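Local coordinates for protein putative nucleotide sugar epimerase/ dehydratase (Bordetella bronchiseptica, PDB 2Q1S) that binds NADH in a Rossmann fold and probably acts as a nucleotide-sugar epimerase or dehydratase in O-antigen biosynthesis, at residues R232-T237 and A256-I261. Residues are numbered along the deposited sequence; the frame is centred on the assembly and turned at random.
With NAI (1,4-dihydronicotinamide adenine dinucleotide), chain B.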
loop_
_atom_site.group_PDB
_atom_site.type_symbol
_atom_site.label_atom_id
_atom_site.label_comp_id
_atom_site.label_asym_id
_atom_site.label_seq_id
_atom_site.Cartn_x
_atom_site.Cartn_y
_atom_site.Cartn_z
ATOM N N ARG A 232 3.743 -5.005 25.215
ATOM C CA ARG A 232 3.973 -4.278 23.960
ATOM C C ARG A 232 5.281 -4.603 23.276
ATOM O O ARG A 232 5.333 -4.703 22.044
ATOM C CB ARG A 232 3.958 -2.773 24.205
ATOM C CG ARG A 232 2.605 -2.197 24.521
ATOM C CD ARG A 232 2.787 -0.736 24.918
ATOM N NE ARG A 232 3.449 0.147 23.937
ATOM C CZ ARG A 232 2.831 1.132 23.290
ATOM N NH1 ARG A 232 1.507 1.282 23.450
ATOM N NH2 ARG A 232 3.516 1.992 22.537
ATOM N N ASN A 233 6.340 -4.698 24.079
ATOM C CA ASN A 233 7.694 -4.862 23.563
ATOM C C ASN A 233 8.555 -5.458 24.676
ATOM O O ASN A 233 8.191 -5.380 25.853
ATOM C CB ASN A 233 8.236 -3.490 23.154
ATOM C CG ASN A 233 7.804 -3.089 21.754
ATOM O OD1 ASN A 233 8.102 -3.791 20.780
ATOM N ND2 ASN A 233 7.145 -1.942 21.633
ATOM N N VAL A 234 9.690 -6.032 24.291
ATOM C CA VAL A 234 10.519 -6.805 25.209
ATOM C C VAL A 234 11.051 -5.952 26.368
ATOM O O VAL A 234 11.011 -6.383 27.516
ATOM C CB VAL A 234 11.642 -7.584 24.485
ATOM C CG1 VAL A 234 12.598 -6.633 23.728
ATOM C CG2 VAL A 234 12.376 -8.546 25.436
ATOM N N THR A 235 11.539 -4.747 26.063
ATOM C CA THR A 235 12.111 -3.920 27.144
ATOM C C THR A 235 11.137 -3.559 28.286
ATOM O O THR A 235 11.429 -3.865 29.447
ATOM C CB THR A 235 12.850 -2.685 26.585
ATOM O OG1 THR A 235 13.805 -3.122 25.606
ATOM C CG2 THR A 235 13.571 -1.902 27.685
ATOM N N PRO A 236 9.993 -2.904 27.979
ATOM C CA PRO A 236 9.060 -2.606 29.066
ATOM C C PRO A 236 8.474 -3.858 29.755
ATOM O O PRO A 236 8.159 -3.818 30.956
ATOM C CB PRO A 236 7.986 -1.746 28.395
ATOM C CG PRO A 236 8.036 -2.156 26.956
ATOM C CD PRO A 236 9.508 -2.352 26.706
ATOM N N THR A 237 8.371 -4.952 28.995
ATOM C CA THR A 237 7.940 -6.225 29.585
ATOM C C THR A 237 8.944 -6.701 30.615
ATOM O O THR A 237 8.565 -7.020 31.747
ATOM C CB THR A 237 7.723 -7.296 28.510
ATOM O OG1 THR A 237 6.598 -6.924 27.722
ATOM C CG2 THR A 237 7.405 -8.643 29.139
ATOM N N ALA A 256 18.735 -13.827 20.194
ATOM C CA ALA A 256 18.351 -12.760 19.272
ATOM C C ALA A 256 19.049 -11.464 19.667
ATOM O O ALA A 256 19.151 -11.166 20.865
ATOM C CB ALA A 256 16.841 -12.569 19.269
ATOM N N THR A 257 19.545 -10.721 18.668
ATOM C CA THR A 257 20.138 -9.402 18.898
ATOM C C THR A 257 19.290 -8.319 18.261
ATOM O O THR A 257 18.669 -8.519 17.195
ATOM C CB THR A 257 21.592 -9.246 18.341
ATOM O OG1 THR A 257 21.618 -9.509 16.928
ATOM C CG2 THR A 257 22.593 -10.147 19.091
ATOM N N ARG A 258 19.273 -7.164 18.919
ATOM C CA ARG A 258 18.590 -5.993 18.376
ATOM C C ARG A 258 19.429 -4.728 18.517
ATOM O O ARG A 258 20.290 -4.645 19.401
ATOM C CB ARG A 258 17.258 -5.829 19.080
ATOM C CG ARG A 258 16.367 -7.058 18.924
ATOM C CD ARG A 258 14.951 -6.708 19.250
ATOM N NE ARG A 258 14.160 -7.898 19.548
ATOM C CZ ARG A 258 12.859 -7.875 19.807
ATOM N NH1 ARG A 258 12.196 -6.727 19.787
ATOM N NH2 ARG A 258 12.222 -9.000 20.081
ATOM N N ASP A 259 19.178 -3.750 17.643
ATOM C CA ASP A 259 19.826 -2.453 17.732
ATOM C C ASP A 259 18.886 -1.521 18.502
ATOM O O ASP A 259 18.121 -0.777 17.898
ATOM C CB ASP A 259 20.116 -1.936 16.307
ATOM C CG ASP A 259 20.719 -0.540 16.282
ATOM O OD1 ASP A 259 20.478 0.233 17.235
ATOM O OD2 ASP A 259 21.398 -0.196 15.287
ATOM N N PHE A 260 18.912 -1.596 19.830
ATOM C CA PHE A 260 18.025 -0.753 20.634
ATOM C C PHE A 260 18.479 0.697 20.529
ATOM O O PHE A 260 19.688 0.974 20.425
ATOM C CB PHE A 260 18.030 -1.187 22.105
ATOM C CG PHE A 260 17.457 -2.558 22.331
ATOM C CD1 PHE A 260 16.087 -2.754 22.351
ATOM C CD2 PHE A 260 18.301 -3.664 22.508
ATOM C CE1 PHE A 260 15.550 -4.032 22.544
ATOM C CE2 PHE A 260 17.774 -4.939 22.697
ATOM C CZ PHE A 260 16.391 -5.121 22.718
ATOM N N ILE A 261 17.510 1.607 20.573
ATOM C CA ILE A 261 17.797 3.046 20.554
ATOM C C ILE A 261 16.895 3.749 21.565
ATOM O O ILE A 261 15.705 3.465 21.642
ATOM C CB ILE A 261 17.657 3.669 19.130
ATOM C CG1 ILE A 261 18.041 5.162 19.148
ATOM C CG2 ILE A 261 16.245 3.398 18.531
ATOM C CD1 ILE A 261 18.139 5.806 17.793
HETATM P PA NAI B . 2.373 4.166 19.812
HETATM O O1A NAI B . 1.316 3.155 19.550
HETATM O O2A NAI B . 2.698 4.548 21.276
HETATM O O5B NAI B . 2.136 5.466 19.014
HETATM C C5B NAI B . 1.249 5.593 17.897
HETATM C C4B NAI B . 0.174 6.629 18.177
HETATM O O4B NAI B . -0.704 6.688 17.058
HETATM C C3B NAI B . -0.677 6.239 19.414
HETATM O O3B NAI B . -0.740 7.346 20.329
HETATM C C2B NAI B . -2.056 6.001 18.814
HETATM O O2B NAI B . -3.212 6.316 19.650
HETATM C C1B NAI B . -2.028 6.916 17.588
HETATM N N9A NAI B . -3.021 6.608 16.574
HETATM C C8A NAI B . -3.430 5.368 16.163
HETATM N N7A NAI B . -4.323 5.507 15.181
HETATM C C5A NAI B . -4.510 6.832 14.917
HETATM C C6A NAI B . -5.319 7.654 14.006
HETATM N N6A NAI B . -6.164 7.132 13.109
HETATM N N1A NAI B . -5.216 9.019 14.057
HETATM C C2A NAI B . -4.368 9.570 14.967
HETATM N N3A NAI B . -3.581 8.914 15.836
HETATM C C4A NAI B . -3.601 7.534 15.857
HETATM O O3 NAI B . 3.681 3.519 19.158
HETATM P PN NAI B . 5.162 4.159 18.961
HETATM O O1N NAI B . 6.157 3.150 19.244
HETATM O O2N NAI B . 5.126 5.511 19.628
HETATM O O5D NAI B . 5.138 4.471 17.353
HETATM C C5D NAI B . 5.316 5.798 16.827
HETATM C C4D NAI B . 5.708 5.651 15.355
HETATM O O4D NAI B . 6.970 5.034 15.281
HETATM C C3D NAI B . 4.786 4.703 14.587
HETATM O O3D NAI B . 4.564 5.281 13.294
HETATM C C2D NAI B . 5.557 3.420 14.513
HETATM O O2D NAI B . 5.163 2.629 13.360
HETATM C C1D NAI B . 6.972 3.909 14.378
HETATM N N1N NAI B . 7.965 2.954 14.795
HETATM C C2N NAI B . 8.184 2.643 16.115
HETATM C C3N NAI B . 9.171 1.735 16.485
HETATM C C7N NAI B . 9.418 1.365 17.944
HETATM O O7N NAI B . 10.314 0.577 18.196
HETATM N N7N NAI B . 8.637 1.968 18.876
HETATM C C4N NAI B . 10.012 1.156 15.496
HETATM C C5N NAI B . 9.783 1.531 14.141
HETATM C C6N NAI B . 8.782 2.451 13.833
HETATM O O HOH W 1 10.114 -5.952 21.397
#
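V234 and T235, in the first turn of helix 234-243, face R258 and F260 of the broken strand 257-262 with the backbones well apart, the CA atoms of T235 and F260 being 9.3 Å from each other. Side chains and one water bridge the gap. V234 and R258 reach out from opposite directions. V234 CG1 lies over one face of the R258 guanidinium, toward its rim, and is 4.0 Å from R258 NH1. The R258 chain is extended from CG to NE, which carries the flat group across to the helix start. V234 CG1 also meets the edge of the F260 ring, 4.1 Å from F260 CE1. T235 OG1 is 3.6 Å from the same F260 CE1 and approaches the ring obliquely. R258 CB packs on one face of that ring.

A water joins the polar groups. It accepts from V234 N at 2.9 Å and from R258 NH1 at 2.7 Å, and donates to N233 OD1. The bridge thus uses a backbone N-H at the start of the helix, just after the N-cap residue N233. T237 N and T237 OG1 both bond to N233 O, the hydroxyl from above the carbonyl plane.

In this extended SDR, the contact lies in the probable substrate-binding part, beside the NAD-binding Rossmann core. Strand 257-262 runs parallel to strand 203-212 and antiparallel to strand 291-292. Each segment holds a ligand-site residue. R258 belongs to a UDP site seen in this protein, though UDP is not bound here, and its NH1 also bonds to N210. R232 serves the cofactor. Its NH2 donates to NAI O2A at 3.0 Å, in the guanidinium plane and at 159°. A bend at chi3 (57°) turns the group toward that phosphate. E216 forms a salt bridge with R232 NE and accepts from N233 ND2.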